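TCP pilus virulence regulatory protein (Vibrio cholerae, PDB 3GBG) probably activates transcription of virulence genes as an AraC-family regulator and binds the fatty acid palmitoleic acid. Local coordinates at residues T9-M14 / N78-V83; M32-S37 / S56-L61; E172-L177 / A189-E194. One frame throughout, in Å; residues are numbered along the deposited sequence.

Contact 1: T9-M14 / N78-V83; sequences TNVYRM and NINVSV. With PAM (palmitoleic acid), chain B.
Strands 9-14 and 79-83 pair antiparallel at the edge of a sheet in the cupin-like domain, and on one face their side chains Tyr-12, Val-81 and Val-83 line the palmitoleic acid pocket. Asn-10, Tyr-12 and Met-14 form hydrogen-bonded pairs with Val-83, Val-81 and Ile-79, each pair with two N-H...O bonds; Val-81 N to Tyr-12 O, 2.8 Å, is almost straight at 176°. Of the two segments, Tyr-12 supplies both the ring and the hydroxyl that meet the ligand. Its CG stands anti to its own carbonyl carbon (chi1 -57°), which carries the ring along the sheet face toward Val-83. The fatty chain runs over one ring face, with C12 3.7 Å from Tyr-12 CD1, while Val-83 CG2 meets the ring edge in its plane, 3.7 Å from Tyr-12 CE1. The phenol then donates from Tyr-12 OH to carboxylate O1 of the lipid, 2.6 Å away. Val-81 turns CG1 to the chain near its middle, 3.9 Å from C8. On the other sheet face, the Val-11 and Asn-80 side chains cross at a slant, CG1 of Val-11 3.8 Å from CB of Asn-80, and helix 123-131 covers Val-11 and Ser-82 through Val-131. At the exposed end, Arg-13 NE and Asn-78 ND2 lie 2.8 Å apart, two donors that cannot bond as modelled, so that amide's orientation is doubtful. Tyr-12 OH also bonds Tyr-266 OH, and Lys-31 and Lys-230 grip the lipid carboxylate. The acid head, probably ionised, thus ties this strand pair to the AraC-type region, consistent with a ligand that governs how the two parts are held together.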
loop_
_atom_site.group_PDB
_atom_site.type_symbol
_atom_site.label_atom_id
_atom_site.label_comp_id
_atom_site.label_asym_id
_atom_site.label_seq_id
_atom_site.Cartn_x
_atom_site.Cartn_y
_atom_site.Cartn_z
ATOM N N THR A 9 1.274 9.304 7.050
ATOM C CA THR A 9 2.453 9.472 6.201
ATOM C C THR A 9 3.796 9.058 6.795
ATOM O O THR A 9 4.033 9.182 7.996
ATOM C CB THR A 9 2.586 10.938 5.740
ATOM O OG1 THR A 9 2.854 11.770 6.873
ATOM C CG2 THR A 9 1.301 11.410 5.080
ATOM N N ASN A 10 4.678 8.562 5.932
ATOM C CA ASN A 10 6.015 8.162 6.342
ATOM C C ASN A 10 7.015 8.592 5.273
ATOM O O ASN A 10 6.660 8.736 4.105
ATOM C CB ASN A 10 6.096 6.647 6.532
ATOM C CG ASN A 10 5.156 6.143 7.599
ATOM O OD1 ASN A 10 4.021 5.760 7.313
ATOM N ND2 ASN A 10 5.619 6.149 8.840
ATOM N N VAL A 11 8.257 8.812 5.685
ATOM C CA VAL A 11 9.312 9.209 4.763
ATOM C C VAL A 11 10.462 8.231 4.922
ATOM O O VAL A 11 10.936 7.995 6.037
ATOM C CB VAL A 11 9.823 10.643 5.048
ATOM C CG1 VAL A 11 10.844 11.062 3.983
ATOM C CG2 VAL A 11 8.657 11.621 5.053
ATOM N N TYR A 12 10.892 7.650 3.808
ATOM C CA TYR A 12 11.980 6.678 3.823
ATOM C C TYR A 12 13.182 7.178 3.040
ATOM O O TYR A 12 13.052 7.717 1.937
ATOM C CB TYR A 12 11.524 5.349 3.222
ATOM C CG TYR A 12 10.321 4.742 3.910
ATOM C CD1 TYR A 12 9.035 4.947 3.422
ATOM C CD2 TYR A 12 10.473 3.979 5.056
ATOM C CE1 TYR A 12 7.921 4.402 4.059
ATOM C CE2 TYR A 12 9.377 3.427 5.706
ATOM C CZ TYR A 12 8.102 3.641 5.206
ATOM O OH TYR A 12 7.015 3.110 5.860
ATOM N N ARG A 13 14.357 6.986 3.622
ATOM C CA ARG A 13 15.617 7.395 3.009
ATOM C C ARG A 13 16.012 6.339 1.974
ATOM O O ARG A 13 15.862 5.145 2.217
ATOM C CB ARG A 13 16.692 7.490 4.100
ATOM C CG ARG A 13 18.085 7.885 3.629
ATOM C CD ARG A 13 18.246 9.394 3.563
ATOM N NE ARG A 13 19.610 9.802 3.896
ATOM C CZ ARG A 13 20.205 9.542 5.057
ATOM N NH1 ARG A 13 19.557 8.870 6.002
ATOM N NH2 ARG A 13 21.446 9.955 5.275
ATOM N N MET A 14 16.502 6.781 0.821
ATOM C CA MET A 14 16.935 5.866 -0.231
ATOM C C MET A 14 18.371 6.216 -0.634
ATOM O O MET A 14 18.613 7.250 -1.263
ATOM C CB MET A 14 16.019 5.979 -1.450
ATOM C CG MET A 14 15.574 4.643 -1.991
ATOM S SD MET A 14 15.049 4.657 -3.707
ATOM C CE MET A 14 15.599 3.081 -4.191
ATOM N N ASN A 78 21.271 11.076 -1.839
ATOM C CA ASN A 78 20.183 10.412 -1.139
ATOM C C ASN A 78 18.838 10.925 -1.635
ATOM O O ASN A 78 18.713 12.073 -2.063
ATOM C CB ASN A 78 20.300 10.614 0.370
ATOM C CG ASN A 78 21.378 9.744 0.986
ATOM O OD1 ASN A 78 22.570 9.992 0.809
ATOM N ND2 ASN A 78 20.961 8.703 1.700
ATOM N N ILE A 79 17.835 10.056 -1.598
ATOM C CA ILE A 79 16.491 10.415 -2.034
ATOM C C ILE A 79 15.512 10.065 -0.926
ATOM O O ILE A 79 15.668 9.049 -0.249
ATOM C CB ILE A 79 16.083 9.635 -3.304
ATOM C CG1 ILE A 79 16.908 10.110 -4.504
ATOM C CG2 ILE A 79 14.603 9.823 -3.576
ATOM C CD1 ILE A 79 16.639 9.293 -5.774
ATOM N N ASN A 80 14.513 10.919 -0.730
ATOM C CA ASN A 80 13.491 10.662 0.275
ATOM C C ASN A 80 12.202 10.257 -0.423
ATOM O O ASN A 80 11.697 10.967 -1.296
ATOM C CB ASN A 80 13.231 11.896 1.149
ATOM C CG ASN A 80 14.369 12.177 2.109
ATOM O OD1 ASN A 80 14.975 11.253 2.661
ATOM N ND2 ASN A 80 14.653 13.454 2.330
ATOM N N VAL A 81 11.684 9.099 -0.037
ATOM C CA VAL A 81 10.451 8.586 -0.604
ATOM C C VAL A 81 9.347 8.846 0.402
ATOM O O VAL A 81 9.423 8.390 1.542
ATOM C CB VAL A 81 10.559 7.069 -0.877
ATOM C CG1 VAL A 81 9.298 6.564 -1.562
ATOM C CG2 VAL A 81 11.779 6.776 -1.738
ATOM N N SER A 82 8.342 9.608 -0.013
ATOM C CA SER A 82 7.223 9.936 0.862
ATOM C C SER A 82 6.083 8.973 0.581
ATOM O O SER A 82 5.739 8.744 -0.575
ATOM C CB SER A 82 6.759 11.373 0.607
ATOM O OG SER A 82 7.784 12.306 0.903
ATOM N N VAL A 83 5.504 8.405 1.633
ATOM C CA VAL A 83 4.398 7.477 1.464
ATOM C C VAL A 83 3.178 7.915 2.267
ATOM O O VAL A 83 3.236 8.055 3.488
ATOM C CB VAL A 83 4.789 6.044 1.887
ATOM C CG1 VAL A 83 3.644 5.087 1.584
ATOM C CG2 VAL A 83 6.053 5.610 1.150
HETATM C C1 PAM B . 4.487 1.424 4.102
HETATM O O1 PAM B . 4.894 2.548 4.470
HETATM O O2 PAM B . 3.268 1.180 4.177
HETATM C C2 PAM B . 5.462 0.382 3.582
HETATM C C3 PAM B . 4.944 -0.206 2.264
HETATM C C4 PAM B . 5.888 0.123 1.117
HETATM C C5 PAM B . 5.114 0.552 -0.126
HETATM C C6 PAM B . 5.493 1.971 -0.541
HETATM C C7 PAM B . 6.439 1.961 -1.738
HETATM C C8 PAM B . 7.481 3.063 -1.623
HETATM C C9 PAM B . 8.874 2.538 -1.994
HETATM C C10 PAM B . 9.892 2.545 -1.145
HETATM C C11 PAM B . 9.768 3.084 0.291
HETATM C C12 PAM B . 9.472 1.966 1.290
HETATM C C13 PAM B . 10.752 1.346 1.818
HETATM C C14 PAM B . 10.446 0.111 2.654
HETATM C C15 PAM B . 11.730 -0.514 3.173
HETATM C C16 PAM B . 12.100 -1.749 2.363
#

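Contact 2: M32-S37 / S56-L61; sequences MFWIDS and SSIILL. With PAM (palmitoleic acid), chain B.
Phe-33 CG sits between its backbone N and carbonyl carbon (chi1 67°), a turn that brings the ring over the Ile-59 side chain of the neighbouring strand. Ile-59 CB lies over one ring face, 3.7 Å from the centroid and 20° off the normal, a CH-pi contact, and its CG2 touches Phe-33 CE1 at 3.3 Å. The opposite face receives palmitoleic acid, with C8 3.7 Å from Phe-33 CG; Leu-61 CD1 lies at the ring edge, near its plane. On the other side of the sheet, Ile-58 extends CG1 away from its backbone N (chi1 171°) and bends so that CD1 comes 3.4 Å from Trp-34 CE3. Met-32 and Leu-60 lie side by side there, tightly packed, with CB of Met-32 3.3 Å from Leu-60 CD2. Helices 123-131 and 141-155 cover this second face. Phe-33 and Ile-59 form an antiparallel hydrogen-bonded pair: Phe-33 N to Ile-59 O and Ile-59 N to Phe-33 O are both 3.0 Å. Beyond it a water links the strands, accepting from Ile-35 N and donating to Ser-57 O (2.7 Å). With Phe-33 between Ile-59 and lipid, the sheet offers the fatty chain an uncharged apolar wall, consistent with binding here that rests on shape and the hydrophobic effect.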
loop_
_atom_site.group_PDB
_atom_site.type_symbol
_atom_site.label_atom_id
_atom_site.label_comp_id
_atom_site.label_asym_id
_atom_site.label_seq_id
_atom_site.Cartn_x
_atom_site.Cartn_y
_atom_site.Cartn_z
ATOM N N MET A 32 -0.094 6.112 -1.776
ATOM C CA MET A 32 0.519 6.859 -2.863
ATOM C C MET A 32 1.905 7.263 -2.400
ATOM O O MET A 32 2.101 7.600 -1.234
ATOM C CB MET A 32 -0.319 8.092 -3.226
ATOM C CG MET A 32 -0.606 9.055 -2.086
ATOM S SD MET A 32 -1.707 10.402 -2.662
ATOM C CE MET A 32 -3.159 9.476 -3.099
ATOM N N PHE A 33 2.880 7.183 -3.299
ATOM C CA PHE A 33 4.234 7.562 -2.939
ATOM C C PHE A 33 4.930 8.252 -4.091
ATOM O O PHE A 33 4.482 8.182 -5.232
ATOM C CB PHE A 33 5.059 6.342 -2.505
ATOM C CG PHE A 33 5.329 5.354 -3.611
ATOM C CD1 PHE A 33 4.450 4.295 -3.848
ATOM C CD2 PHE A 33 6.483 5.461 -4.391
ATOM C CE1 PHE A 33 4.717 3.353 -4.841
ATOM C CE2 PHE A 33 6.763 4.527 -5.388
ATOM C CZ PHE A 33 5.878 3.466 -5.615
ATOM N N TRP A 34 6.032 8.920 -3.777
ATOM C CA TRP A 34 6.805 9.624 -4.783
ATOM C C TRP A 34 8.143 10.012 -4.179
ATOM O O TRP A 34 8.292 10.051 -2.956
ATOM C CB TRP A 34 6.042 10.871 -5.247
ATOM C CG TRP A 34 5.946 11.935 -4.203
ATOM C CD1 TRP A 34 6.859 12.919 -3.951
ATOM C CD2 TRP A 34 4.908 12.096 -3.229
ATOM N NE1 TRP A 34 6.458 13.677 -2.880
ATOM C CE2 TRP A 34 5.266 13.190 -2.415
ATOM C CE3 TRP A 34 3.714 11.411 -2.961
ATOM C CZ2 TRP A 34 4.466 13.623 -1.349
ATOM C CZ3 TRP A 34 2.921 11.844 -1.902
ATOM C CH2 TRP A 34 3.302 12.937 -1.108
ATOM N N ILE A 35 9.121 10.281 -5.038
ATOM C CA ILE A 35 10.439 10.686 -4.573
ATOM C C ILE A 35 10.489 12.206 -4.466
ATOM O O ILE A 35 9.830 12.916 -5.229
ATOM C CB ILE A 35 11.551 10.166 -5.517
ATOM C CG1 ILE A 35 11.304 10.633 -6.950
ATOM C CG2 ILE A 35 11.568 8.631 -5.491
ATOM C CD1 ILE A 35 12.354 10.148 -7.931
ATOM N N ASP A 36 11.261 12.703 -3.507
ATOM C CA ASP A 36 11.354 14.143 -3.283
ATOM C C ASP A 36 12.316 14.820 -4.253
ATOM O O ASP A 36 12.230 16.024 -4.489
ATOM C CB ASP A 36 11.791 14.411 -1.839
ATOM C CG ASP A 36 13.260 14.107 -1.607
ATOM O OD1 ASP A 36 13.799 13.181 -2.247
ATOM O OD2 ASP A 36 13.873 14.791 -0.767
ATOM N N SER A 37 13.224 14.039 -4.825
ATOM C CA SER A 37 14.200 14.580 -5.760
ATOM C C SER A 37 14.905 13.447 -6.491
ATOM O O SER A 37 14.696 12.273 -6.182
ATOM C CB SER A 37 15.232 15.422 -5.006
ATOM O OG SER A 37 16.003 14.603 -4.135
ATOM N N SER A 56 7.992 14.582 -9.551
ATOM C CA SER A 56 6.622 14.982 -9.870
ATOM C C SER A 56 5.737 13.781 -10.148
ATOM O O SER A 56 4.516 13.905 -10.233
ATOM C CB SER A 56 6.593 15.922 -11.080
ATOM O OG SER A 56 7.075 17.208 -10.735
ATOM N N SER A 57 6.361 12.617 -10.282
ATOM C CA SER A 57 5.634 11.389 -10.558
ATOM C C SER A 57 4.997 10.869 -9.281
ATOM O O SER A 57 5.665 10.737 -8.259
ATOM C CB SER A 57 6.587 10.329 -11.108
ATOM O OG SER A 57 7.415 10.861 -12.122
ATOM N N ILE A 58 3.705 10.577 -9.338
ATOM C CA ILE A 58 3.009 10.055 -8.176
ATOM C C ILE A 58 2.505 8.652 -8.496
ATOM O O ILE A 58 1.821 8.447 -9.496
ATOM C CB ILE A 58 1.826 10.981 -7.767
ATOM C CG1 ILE A 58 0.964 10.305 -6.690
ATOM C CG2 ILE A 58 1.004 11.333 -8.984
ATOM C CD1 ILE A 58 1.671 10.118 -5.361
ATOM N N ILE A 59 2.877 7.686 -7.659
ATOM C CA ILE A 59 2.462 6.301 -7.852
ATOM C C ILE A 59 1.325 5.986 -6.893
ATOM O O ILE A 59 1.409 6.280 -5.696
ATOM C CB ILE A 59 3.616 5.299 -7.577
ATOM C CG1 ILE A 59 4.785 5.539 -8.542
ATOM C CG2 ILE A 59 3.117 3.873 -7.734
ATOM C CD1 ILE A 59 5.670 6.712 -8.166
ATOM N N LEU A 60 0.259 5.393 -7.413
ATOM C CA LEU A 60 -0.885 5.046 -6.582
ATOM C C LEU A 60 -1.021 3.530 -6.490
ATOM O O LEU A 60 -0.928 2.828 -7.498
ATOM C CB LEU A 60 -2.169 5.645 -7.172
ATOM C CG LEU A 60 -2.189 7.157 -7.426
ATOM C CD1 LEU A 60 -3.526 7.552 -8.043
ATOM C CD2 LEU A 60 -1.969 7.900 -6.123
ATOM N N LEU A 61 -1.229 3.030 -5.276
ATOM C CA LEU A 61 -1.387 1.595 -5.046
ATOM C C LEU A 61 -2.827 1.319 -4.609
ATOM O O LEU A 61 -3.309 1.896 -3.636
ATOM C CB LEU A 61 -0.400 1.131 -3.970
ATOM C CG LEU A 61 1.067 1.470 -4.291
ATOM C CD1 LEU A 61 1.984 0.971 -3.180
ATOM C CD2 LEU A 61 1.452 0.825 -5.623
HETATM C C1 PAM B . 4.487 1.424 4.102
HETATM O O1 PAM B . 4.894 2.548 4.470
HETATM O O2 PAM B . 3.268 1.180 4.177
HETATM C C2 PAM B . 5.462 0.382 3.582
HETATM C C3 PAM B . 4.944 -0.206 2.264
HETATM C C4 PAM B . 5.888 0.123 1.117
HETATM C C5 PAM B . 5.114 0.552 -0.126
HETATM C C6 PAM B . 5.493 1.971 -0.541
HETATM C C7 PAM B . 6.439 1.961 -1.738
HETATM C C8 PAM B . 7.481 3.063 -1.623
HETATM C C9 PAM B . 8.874 2.538 -1.994
HETATM C C10 PAM B . 9.892 2.545 -1.145
HETATM C C11 PAM B . 9.768 3.084 0.291
HETATM C C12 PAM B . 9.472 1.966 1.290
HETATM C C13 PAM B . 10.752 1.346 1.818
HETATM C C14 PAM B . 10.446 0.111 2.654
HETATM C C15 PAM B . 11.730 -0.514 3.173
HETATM C C16 PAM B . 12.100 -1.749 2.363
HETATM O O HOH W 1 8.185 9.973 -7.735
#

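Contact 3: E172-L177 / A189-E194; sequences EKISCL and ADICGE
Ile-191 and Glu-194 of helix 189-194 pack on Ile-174 and Leu-177 of helix 172-177, two short helices whose segment axes pass 10.7 Å apart at 113°. Asp-190 barely takes part: only its carbonyl O comes near, 4.5 Å from Leu-177 CD1, and its carboxylate serves Arg-184, in the connection between the helices, through a salt bridge from OD2. One residue on, Ile-191 carries the apolar centre with both of its branches. CG2 meets Ile-174 CG1 at 4.0 Å, the two side chains crossing at about a right angle, while CD1 slides past Leu-177 in the opposite direction to lie 3.7 Å from Leu-177 CD1. Trp-186 packs on both Leu-177 and Ile-191, and Leu-202 of helix 199-207 also touches Ile-191, so this isoleucine joins three helices. Glu-194, almost one turn further, offers its aliphatic stem: its CB is 3.4 Å from Leu-177 CD1, and its CG is 4.0 Å from CD2 of the same leucine. A bend at chi2 (-69°) turns the carboxylate off the leucine, and OE1 makes a salt bridge with Arg-184. Helix 188-195 followed closely by helix 199-207 is consistent with the first of the two helix-turn-helix units usual in AraC-type proteins, and helix 170-180 packs against it. No hydrogen bond crosses between the two segments. The meeting surfaces are almost entirely aliphatic carbon, while Arg-184, bridging Asp-190 and Glu-194, would offset part of their two negative charges and bind the connection to helix 188-195.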
loop_
_atom_site.group_PDB
_atom_site.type_symbol
_atom_site.label_atom_id
_atom_site.label_comp_id
_atom_site.label_asym_id
_atom_site.label_seq_id
_atom_site.Cartn_x
_atom_site.Cartn_y
_atom_site.Cartn_z
ATOM N N GLU A 172 -12.404 -7.470 -0.938
ATOM C CA GLU A 172 -12.561 -6.610 0.233
ATOM C C GLU A 172 -13.188 -7.409 1.375
ATOM O O GLU A 172 -12.827 -7.243 2.545
ATOM C CB GLU A 172 -13.439 -5.399 -0.109
ATOM C CG GLU A 172 -13.842 -4.508 1.068
ATOM C CD GLU A 172 -12.656 -3.865 1.766
ATOM O OE1 GLU A 172 -11.609 -3.669 1.118
ATOM O OE2 GLU A 172 -12.775 -3.543 2.962
ATOM N N LYS A 173 -14.129 -8.280 1.031
ATOM C CA LYS A 173 -14.797 -9.112 2.034
ATOM C C LYS A 173 -13.816 -10.117 2.633
ATOM O O LYS A 173 -13.823 -10.353 3.840
ATOM C CB LYS A 173 -15.967 -9.856 1.398
ATOM C CG LYS A 173 -16.973 -8.941 0.724
ATOM C CD LYS A 173 -17.865 -9.730 -0.218
ATOM C CE LYS A 173 -18.983 -10.431 0.530
ATOM N NZ LYS A 173 -20.027 -9.455 0.952
ATOM N N ILE A 174 -12.986 -10.709 1.784
ATOM C CA ILE A 174 -12.001 -11.680 2.245
ATOM C C ILE A 174 -10.960 -11.009 3.141
ATOM O O ILE A 174 -10.646 -11.507 4.219
ATOM C CB ILE A 174 -11.286 -12.345 1.065
ATOM C CG1 ILE A 174 -12.297 -13.171 0.254
ATOM C CG2 ILE A 174 -10.151 -13.241 1.571
ATOM C CD1 ILE A 174 -11.754 -13.676 -1.063
ATOM N N SER A 175 -10.440 -9.868 2.691
ATOM C CA SER A 175 -9.436 -9.127 3.449
ATOM C C SER A 175 -9.936 -8.658 4.810
ATOM O O SER A 175 -9.253 -8.829 5.819
ATOM C CB SER A 175 -8.951 -7.915 2.653
ATOM O OG SER A 175 -8.391 -8.311 1.419
ATOM N N CYS A 176 -11.111 -8.035 4.827
ATOM C CA CYS A 176 -11.695 -7.550 6.078
ATOM C C CYS A 176 -11.913 -8.709 7.038
ATOM O O CYS A 176 -11.755 -8.562 8.247
ATOM C CB CYS A 176 -13.037 -6.860 5.826
ATOM S SG CYS A 176 -12.917 -5.200 5.116
ATOM N N LEU A 177 -12.304 -9.856 6.494
ATOM C CA LEU A 177 -12.530 -11.039 7.311
ATOM C C LEU A 177 -11.231 -11.384 8.034
ATOM O O LEU A 177 -11.196 -11.483 9.260
ATOM C CB LEU A 177 -12.934 -12.224 6.437
ATOM C CG LEU A 177 -14.004 -13.198 6.930
ATOM C CD1 LEU A 177 -13.894 -14.487 6.108
ATOM C CD2 LEU A 177 -13.841 -13.502 8.411
ATOM N N ALA A 189 -11.871 -23.156 3.711
ATOM C CA ALA A 189 -13.159 -23.539 4.297
ATOM C C ALA A 189 -13.721 -22.420 5.171
ATOM O O ALA A 189 -14.930 -22.178 5.188
ATOM C CB ALA A 189 -13.011 -24.823 5.129
ATOM N N ASP A 190 -12.835 -21.741 5.893
ATOM C CA ASP A 190 -13.259 -20.650 6.767
ATOM C C ASP A 190 -13.792 -19.477 5.962
ATOM O O ASP A 190 -14.801 -18.850 6.328
ATOM C CB ASP A 190 -12.102 -20.192 7.649
ATOM C CG ASP A 190 -11.545 -21.311 8.487
ATOM O OD1 ASP A 190 -10.387 -21.708 8.246
ATOM O OD2 ASP A 190 -12.267 -21.804 9.378
ATOM N N ILE A 191 -13.100 -19.178 4.867
ATOM C CA ILE A 191 -13.511 -18.083 4.001
ATOM C C ILE A 191 -14.860 -18.374 3.363
ATOM O O ILE A 191 -15.747 -17.522 3.351
ATOM C CB ILE A 191 -12.481 -17.820 2.866
ATOM C CG1 ILE A 191 -11.119 -17.461 3.473
ATOM C CG2 ILE A 191 -12.981 -16.713 1.937
ATOM C CD1 ILE A 191 -11.139 -16.255 4.386
ATOM N N CYS A 192 -15.027 -19.573 2.822
ATOM C CA CYS A 192 -16.301 -19.923 2.184
ATOM C C CYS A 192 -17.455 -19.925 3.180
ATOM O O CYS A 192 -18.550 -19.464 2.870
ATOM C CB CYS A 192 -16.185 -21.297 1.524
ATOM S SG CYS A 192 -14.924 -21.406 0.248
ATOM N N GLY A 193 -17.193 -20.447 4.375
ATOM C CA GLY A 193 -18.225 -20.511 5.393
ATOM C C GLY A 193 -18.635 -19.135 5.882
ATOM O O GLY A 193 -19.827 -18.848 6.033
ATOM N N GLU A 194 -17.649 -18.271 6.120
ATOM C CA GLU A 194 -17.937 -16.921 6.593
ATOM C C GLU A 194 -18.638 -16.081 5.526
ATOM O O GLU A 194 -19.559 -15.319 5.830
ATOM C CB GLU A 194 -16.647 -16.221 7.046
ATOM C CG GLU A 194 -16.041 -16.812 8.312
ATOM C CD GLU A 194 -16.891 -16.549 9.551
ATOM O OE1 GLU A 194 -16.542 -17.066 10.633
ATOM O OE2 GLU A 194 -17.895 -15.815 9.445
#

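In the fold
Contacts 1 and 2 share one antiparallel sheet, in which strands 79-86 and 31-35 are neighbours: Ser-82 N probably bonds Trp-34 O, and Asn-80 N the Asp-36 carboxylate. Both touch palmitoleic acid, but contact 1 combines its polar head and its chain, whereas the touching residues of contact 2 are all buried and meet the hydrocarbon alone. Contact 1, on an outermost strand, has a solvent-facing end with charged and amide groups. Contact 3, partly buried, lies on the opposite side of the chain's centre, about 34 Å from contact 1 centre to centre, and joins helices without any ladder of backbone bonds; its small apolar patch is bordered by salt-bridged carboxylates.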